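Local coordinates for protein homoserine dehydrogenase (Thermoplasma acidophilum, PDB 3ING) that probably catalyses the NADP-dependent interconversion of aspartate semialdehyde and homoserine, a step on the pathways to threonine and methionine, at residues Gly148-Ser153 against Val297-Ile302; Arg168-Ser173 against Asp283-Gln288. One frame throughout, in Å; residues are numbered along the deposited sequence. Where two conformers were deposited one is given.

Contact 1 of 2, residues Gly148-Ser153 against Val297-Ile302. With NA (sodium ion), chain B.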
loop_
_atom_site.group_PDB
_atom_site.type_symbol
_atom_site.label_atom_id
_atom_site.label_comp_id
_atom_site.label_asym_id
_atom_site.label_seq_id
_atom_site.Cartn_x
_atom_site.Cartn_y
_atom_site.Cartn_z
ATOM N N GLY A 148 -7.190 6.238 -8.399
ATOM C CA GLY A 148 -5.793 6.408 -8.089
ATOM C C GLY A 148 -5.367 6.066 -6.679
ATOM O O GLY A 148 -4.196 6.207 -6.342
ATOM N N VAL A 149 -6.266 5.596 -5.836
ATOM C CA VAL A 149 -5.859 5.235 -4.480
ATOM C C VAL A 149 -5.376 3.788 -4.485
ATOM O O VAL A 149 -6.098 2.930 -4.927
ATOM C CB VAL A 149 -7.011 5.361 -3.463
ATOM C CG1 VAL A 149 -6.487 5.007 -2.074
ATOM C CG2 VAL A 149 -7.592 6.781 -3.473
ATOM N N PRO A 150 -4.157 3.520 -4.012
ATOM C CA PRO A 150 -3.720 2.123 -3.927
ATOM C C PRO A 150 -4.617 1.284 -3.028
ATOM O O PRO A 150 -4.855 1.619 -1.862
ATOM C CB PRO A 150 -2.310 2.221 -3.327
ATOM C CG PRO A 150 -1.872 3.616 -3.635
ATOM C CD PRO A 150 -3.114 4.455 -3.572
ATOM N N LEU A 151 -5.114 0.174 -3.579
ATOM C CA LEU A 151 -6.083 -0.641 -2.909
ATOM C C LEU A 151 -5.708 -2.101 -3.147
ATOM O O LEU A 151 -5.292 -2.795 -2.214
ATOM C CB LEU A 151 -7.495 -0.281 -3.448
ATOM C CG LEU A 151 -8.699 -0.703 -2.601
ATOM C CD1 LEU A 151 -9.999 0.025 -3.015
ATOM C CD2 LEU A 151 -8.893 -2.180 -2.617
ATOM N N PHE A 152 -5.819 -2.587 -4.381
ATOM C CA PHE A 152 -5.556 -4.028 -4.586
ATOM C C PHE A 152 -4.087 -4.345 -4.412
ATOM O O PHE A 152 -3.738 -5.428 -3.924
ATOM C CB PHE A 152 -6.169 -4.536 -5.894
ATOM C CG PHE A 152 -7.658 -4.476 -5.886
ATOM C CD1 PHE A 152 -8.397 -5.257 -4.999
ATOM C CD2 PHE A 152 -8.320 -3.567 -6.646
ATOM C CE1 PHE A 152 -9.747 -5.152 -4.943
ATOM C CE2 PHE A 152 -9.690 -3.493 -6.613
ATOM C CZ PHE A 152 -10.400 -4.286 -5.756
ATOM N N SER A 153 -3.223 -3.413 -4.758
ATOM C CA SER A 153 -1.778 -3.616 -4.578
ATOM C C SER A 153 -1.447 -3.688 -3.066
ATOM O O SER A 153 -0.514 -4.396 -2.640
ATOM C CB SER A 153 -1.013 -2.494 -5.262
ATOM O OG SER A 153 -1.356 -1.167 -4.845
ATOM N N VAL A 297 -6.098 -0.211 8.725
ATOM C CA VAL A 297 -5.317 0.628 7.846
ATOM C C VAL A 297 -6.202 1.554 7.052
ATOM O O VAL A 297 -7.235 1.134 6.519
ATOM C CB VAL A 297 -4.413 -0.224 6.877
ATOM C CG1 VAL A 297 -3.682 0.698 5.891
ATOM C CG2 VAL A 297 -3.410 -1.101 7.685
ATOM N N ASN A 298 -5.802 2.826 6.998
ATOM C CA ASN A 298 -6.514 3.852 6.270
ATOM C C ASN A 298 -5.683 4.340 5.092
ATOM O O ASN A 298 -4.511 4.594 5.239
ATOM C CB ASN A 298 -6.851 5.042 7.172
ATOM C CG ASN A 298 -7.341 4.621 8.546
ATOM O OD1 ASN A 298 -8.297 3.853 8.664
ATOM N ND2 ASN A 298 -6.693 5.138 9.599
ATOM N N VAL A 299 -6.325 4.546 3.946
ATOM C CA VAL A 299 -5.605 4.934 2.716
ATOM C C VAL A 299 -6.504 5.895 1.976
ATOM O O VAL A 299 -7.722 5.667 1.881
ATOM C CB VAL A 299 -5.270 3.743 1.816
ATOM C CG1 VAL A 299 -4.415 4.196 0.588
ATOM C CG2 VAL A 299 -4.567 2.603 2.595
ATOM N N SER A 300 -5.938 6.996 1.537
ATOM C CA SER A 300 -6.690 7.980 0.769
ATOM C C SER A 300 -5.763 8.748 -0.167
ATOM O O SER A 300 -4.554 8.536 -0.179
ATOM C CB SER A 300 -7.433 8.930 1.711
ATOM O OG SER A 300 -6.561 9.723 2.472
ATOM N N ASP A 301 -6.332 9.644 -0.968
ATOM C CA ASP A 301 -5.508 10.573 -1.717
ATOM C C ASP A 301 -6.103 11.963 -1.677
ATOM O O ASP A 301 -7.197 12.162 -1.159
ATOM C CB ASP A 301 -5.240 10.110 -3.170
ATOM C CG ASP A 301 -6.490 9.973 -4.011
ATOM O OD1 ASP A 301 -7.589 10.319 -3.557
ATOM O OD2 ASP A 301 -6.345 9.433 -5.131
ATOM N N ILE A 302 -5.393 12.896 -2.288
ATOM C CA ILE A 302 -5.794 14.285 -2.266
ATOM C C ILE A 302 -6.629 14.634 -3.489
ATOM O O ILE A 302 -7.601 15.359 -3.406
ATOM C CB ILE A 302 -4.532 15.154 -2.175
ATOM C CG1 ILE A 302 -3.805 14.895 -0.841
ATOM C CG2 ILE A 302 -4.832 16.633 -2.315
ATOM C CD1 ILE A 302 -4.605 15.239 0.371
HETATM NA NA NA B . -7.427 1.692 -6.780
#
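Val299 touches the loop that leads into helix 152-157 through a single methyl, CG1, which meets Val149 CG1 at 3.5 Å, closer than two such carbons usually come. The two side chains slide past each other in opposite directions, each with this methyl anti to its backbone N (chi1 -178° in Val149, -176° in Val299). Val299 CG1 also lies 3.6 Å from Pro150 O, while the proline ring is more distant. The loop itself is gathered round a sodium ion: Val149 O binds the metal at 2.6 Å, and Val145 O, Ala146 O and Glu142 OE2 are further ligands. Ser300 turns its CB away from the loop and presents backbone, its CA 4.1 Å from Val149 CG1. Its OG is hydrogen-bonded to Asn298 ND2 of the second subunit, where strand 296-301 pairs antiparallel with a strand of that chain and carries the antiparallel sheet across the dimer interface. Asp301 CG stands between the backbone N and the carbonyl carbon (chi1 62°), which places it 3.4 Å from Val149 CG2. That methyl rests against the whole carboxylate group, with Asp301 OD2 and OD1 almost equally near. The Asp301 OD1 oxygen accepts the backbone N-H of Leu285, and Asp301 OD2 lies 3.8 Å from Gly148 C.

Contact 2 of 2, residues Arg168-Ser173 against Asp283-Gln288; sequences RGIVSS and DGLGYQ. With EDO (1,2-ethanediol), chain F.
Arg168, Gly169 and Ile170 pair antiparallel with Gln288, Tyr287 and Gly286, the axes of the short segments 168-170 and 286-288 approaching to 4.6 Å with 170° between their directions. Strand 164-170 is the middle one of a five-stranded antiparallel sheet, flanked by strands 249-258 and 286-291. Arg168 and Gln288 exchange two backbone hydrogen bonds, as do Ile170 and Gly286; in the second pair, Ile170 N reaches Gly286 O at 2.8 Å but with the N-H bent to 132°. Gly169 and Tyr287 form the non-hydrogen-bonded pair between them, with CA atoms 3.8 Å apart, and a side chain on Gly169 would run into Tyr287 CB and Gly286 O. On the opposite face of the sheet Arg168 and Gln288 lie side by side and point the same way; Gln288 NE2 is hydrogen-bonded to Asn298 OD1. Beyond the ladder Leu285 packs against the end of strand 164-170, its side chain crossing that of Ile170 obliquely. Leu285 CG, anti to the carbonyl carbon (chi1 -62°), lies 4.0 Å from Ile170 O; CD2 meets Ile170 CG2 at 4.0 Å, and CD1 is 3.7 Å from Val171 O. An alanine at Leu285 would probably open a gap beside Ile170 CG2 and Val171 O, since only CB would remain against Ile170 O. The polar backbone atoms of the outer pairs thus satisfy one another, whereas the charge of Arg168 is met outside the ladder, in a salt bridge from NH2 to Asp275.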
loop_
_atom_site.group_PDB
_atom_site.type_symbol
_atom_site.label_atom_id
_atom_site.label_comp_id
_atom_site.label_asym_id
_atom_site.label_seq_id
_atom_site.Cartn_x
_atom_site.Cartn_y
_atom_site.Cartn_z
ATOM N N ARG A 168 -14.484 -0.483 4.256
ATOM C CA ARG A 168 -15.426 0.624 4.125
ATOM C C ARG A 168 -14.731 1.813 3.452
ATOM O O ARG A 168 -13.627 2.165 3.814
ATOM C CB ARG A 168 -16.027 0.989 5.478
ATOM C CG ARG A 168 -15.045 1.435 6.519
ATOM C CD ARG A 168 -15.722 1.440 7.932
ATOM N NE ARG A 168 -16.794 2.413 7.912
ATOM C CZ ARG A 168 -16.603 3.716 8.074
ATOM N NH1 ARG A 168 -15.388 4.173 8.328
ATOM N NH2 ARG A 168 -17.625 4.551 7.993
ATOM N N GLY A 169 -15.320 2.358 2.386
ATOM C CA GLY A 169 -14.673 3.468 1.730
ATOM C C GLY A 169 -15.550 4.335 0.904
ATOM O O GLY A 169 -16.684 3.981 0.618
ATOM N N ILE A 170 -15.027 5.529 0.606
ATOM C CA ILE A 170 -15.591 6.429 -0.396
ATOM C C ILE A 170 -14.807 6.139 -1.659
ATOM O O ILE A 170 -13.656 6.570 -1.797
ATOM C CB ILE A 170 -15.433 7.919 0.046
ATOM C CG1 ILE A 170 -16.313 8.196 1.290
ATOM C CG2 ILE A 170 -15.790 8.876 -1.065
ATOM C CD1 ILE A 170 -15.988 9.540 1.979
ATOM N N VAL A 171 -15.388 5.331 -2.554
ATOM C CA VAL A 171 -14.660 4.821 -3.708
ATOM C C VAL A 171 -15.271 5.201 -5.046
ATOM O O VAL A 171 -14.669 4.954 -6.054
ATOM C CB VAL A 171 -14.526 3.253 -3.612
ATOM C CG1 VAL A 171 -13.722 2.823 -2.362
ATOM C CG2 VAL A 171 -15.887 2.546 -3.656
ATOM N N SER A 172 -16.469 5.785 -5.062
ATOM C CA SER A 172 -17.147 6.194 -6.314
ATOM C C SER A 172 -17.158 7.724 -6.240
ATOM O O SER A 172 -17.829 8.302 -5.404
ATOM C CB SER A 172 -18.566 5.590 -6.407
ATOM O OG SER A 172 -19.249 5.888 -7.637
ATOM N N SER A 173 -16.390 8.351 -7.122
ATOM C CA SER A 173 -16.165 9.794 -7.084
ATOM C C SER A 173 -17.396 10.634 -7.358
ATOM O O SER A 173 -17.928 11.309 -6.443
ATOM C CB SER A 173 -15.093 10.180 -8.089
ATOM O OG SER A 173 -13.837 9.660 -7.738
ATOM N N ASP A 283 -11.968 16.406 -3.450
ATOM C CA ASP A 283 -11.485 15.804 -4.710
ATOM C C ASP A 283 -10.830 14.443 -4.547
ATOM O O ASP A 283 -10.288 13.885 -5.517
ATOM C CB ASP A 283 -10.473 16.729 -5.374
ATOM C CG ASP A 283 -11.075 18.028 -5.809
ATOM O OD1 ASP A 283 -12.157 17.987 -6.413
ATOM O OD2 ASP A 283 -10.484 19.079 -5.490
ATOM N N GLY A 284 -10.914 13.875 -3.354
ATOM C CA GLY A 284 -10.219 12.630 -3.097
ATOM C C GLY A 284 -11.131 11.451 -2.873
ATOM O O GLY A 284 -12.356 11.607 -2.789
ATOM N N LEU A 285 -10.507 10.281 -2.731
ATOM C CA LEU A 285 -11.182 9.026 -2.382
ATOM C C LEU A 285 -10.370 8.330 -1.292
ATOM O O LEU A 285 -9.231 8.720 -0.999
ATOM C CB LEU A 285 -11.296 8.127 -3.613
ATOM C CG LEU A 285 -12.113 8.631 -4.819
ATOM C CD1 LEU A 285 -12.064 7.605 -6.014
ATOM C CD2 LEU A 285 -13.505 8.825 -4.392
ATOM N N GLY A 286 -10.927 7.304 -0.675
ATOM C CA GLY A 286 -10.191 6.592 0.364
ATOM C C GLY A 286 -11.024 5.540 1.033
ATOM O O GLY A 286 -12.220 5.443 0.786
ATOM N N TYR A 287 -10.369 4.749 1.871
ATOM C CA TYR A 287 -10.988 3.647 2.537
ATOM C C TYR A 287 -10.260 3.219 3.828
ATOM O O TYR A 287 -9.153 3.696 4.173
ATOM C CB TYR A 287 -11.056 2.440 1.581
ATOM C CG TYR A 287 -9.672 1.918 1.209
ATOM C CD1 TYR A 287 -9.014 1.027 2.010
ATOM C CD2 TYR A 287 -9.028 2.353 0.068
ATOM C CE1 TYR A 287 -7.721 0.548 1.692
ATOM C CE2 TYR A 287 -7.751 1.896 -0.249
ATOM C CZ TYR A 287 -7.107 0.985 0.564
ATOM O OH TYR A 287 -5.824 0.508 0.231
ATOM N N GLN A 288 -10.863 2.259 4.508
ATOM C CA GLN A 288 -10.323 1.712 5.722
ATOM C C GLN A 288 -10.464 0.192 5.625
ATOM O O GLN A 288 -11.549 -0.287 5.295
ATOM C CB GLN A 288 -11.111 2.261 6.916
ATOM C CG GLN A 288 -10.679 1.758 8.258
ATOM C CD GLN A 288 -11.419 2.403 9.415
ATOM O OE1 GLN A 288 -12.529 1.988 9.777
ATOM N NE2 GLN A 288 -10.778 3.365 10.059
HETATM C C1 EDO F . -15.513 12.613 -2.231
HETATM O O1 EDO F . -14.678 13.455 -1.423
HETATM C C2 EDO F . -15.878 13.285 -3.557
HETATM O O2 EDO F . -14.959 12.881 -4.585
#

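Overall arrangement
Both contacts reach the same antiparallel sheet, their centres about 8 Å apart, because strands 286-291 and 296-301 are adjacent in it; along the chain, contact 2 is nested within the loop closed by contact 1. Tyr287 joins them: its OH lies 2.6 Å from Pro150 O, a probable hydrogen bond, and its N lies 2.8 Å from Val299 O. Both contacts lie near the bound NADPH, which is about 7 Å from Gly148 of contact 1 and about 6 Å from the side chain of Ser173 in contact 2. The side chain of Val171 comes within about 4 Å of that of Lys217, the predicted proton donor.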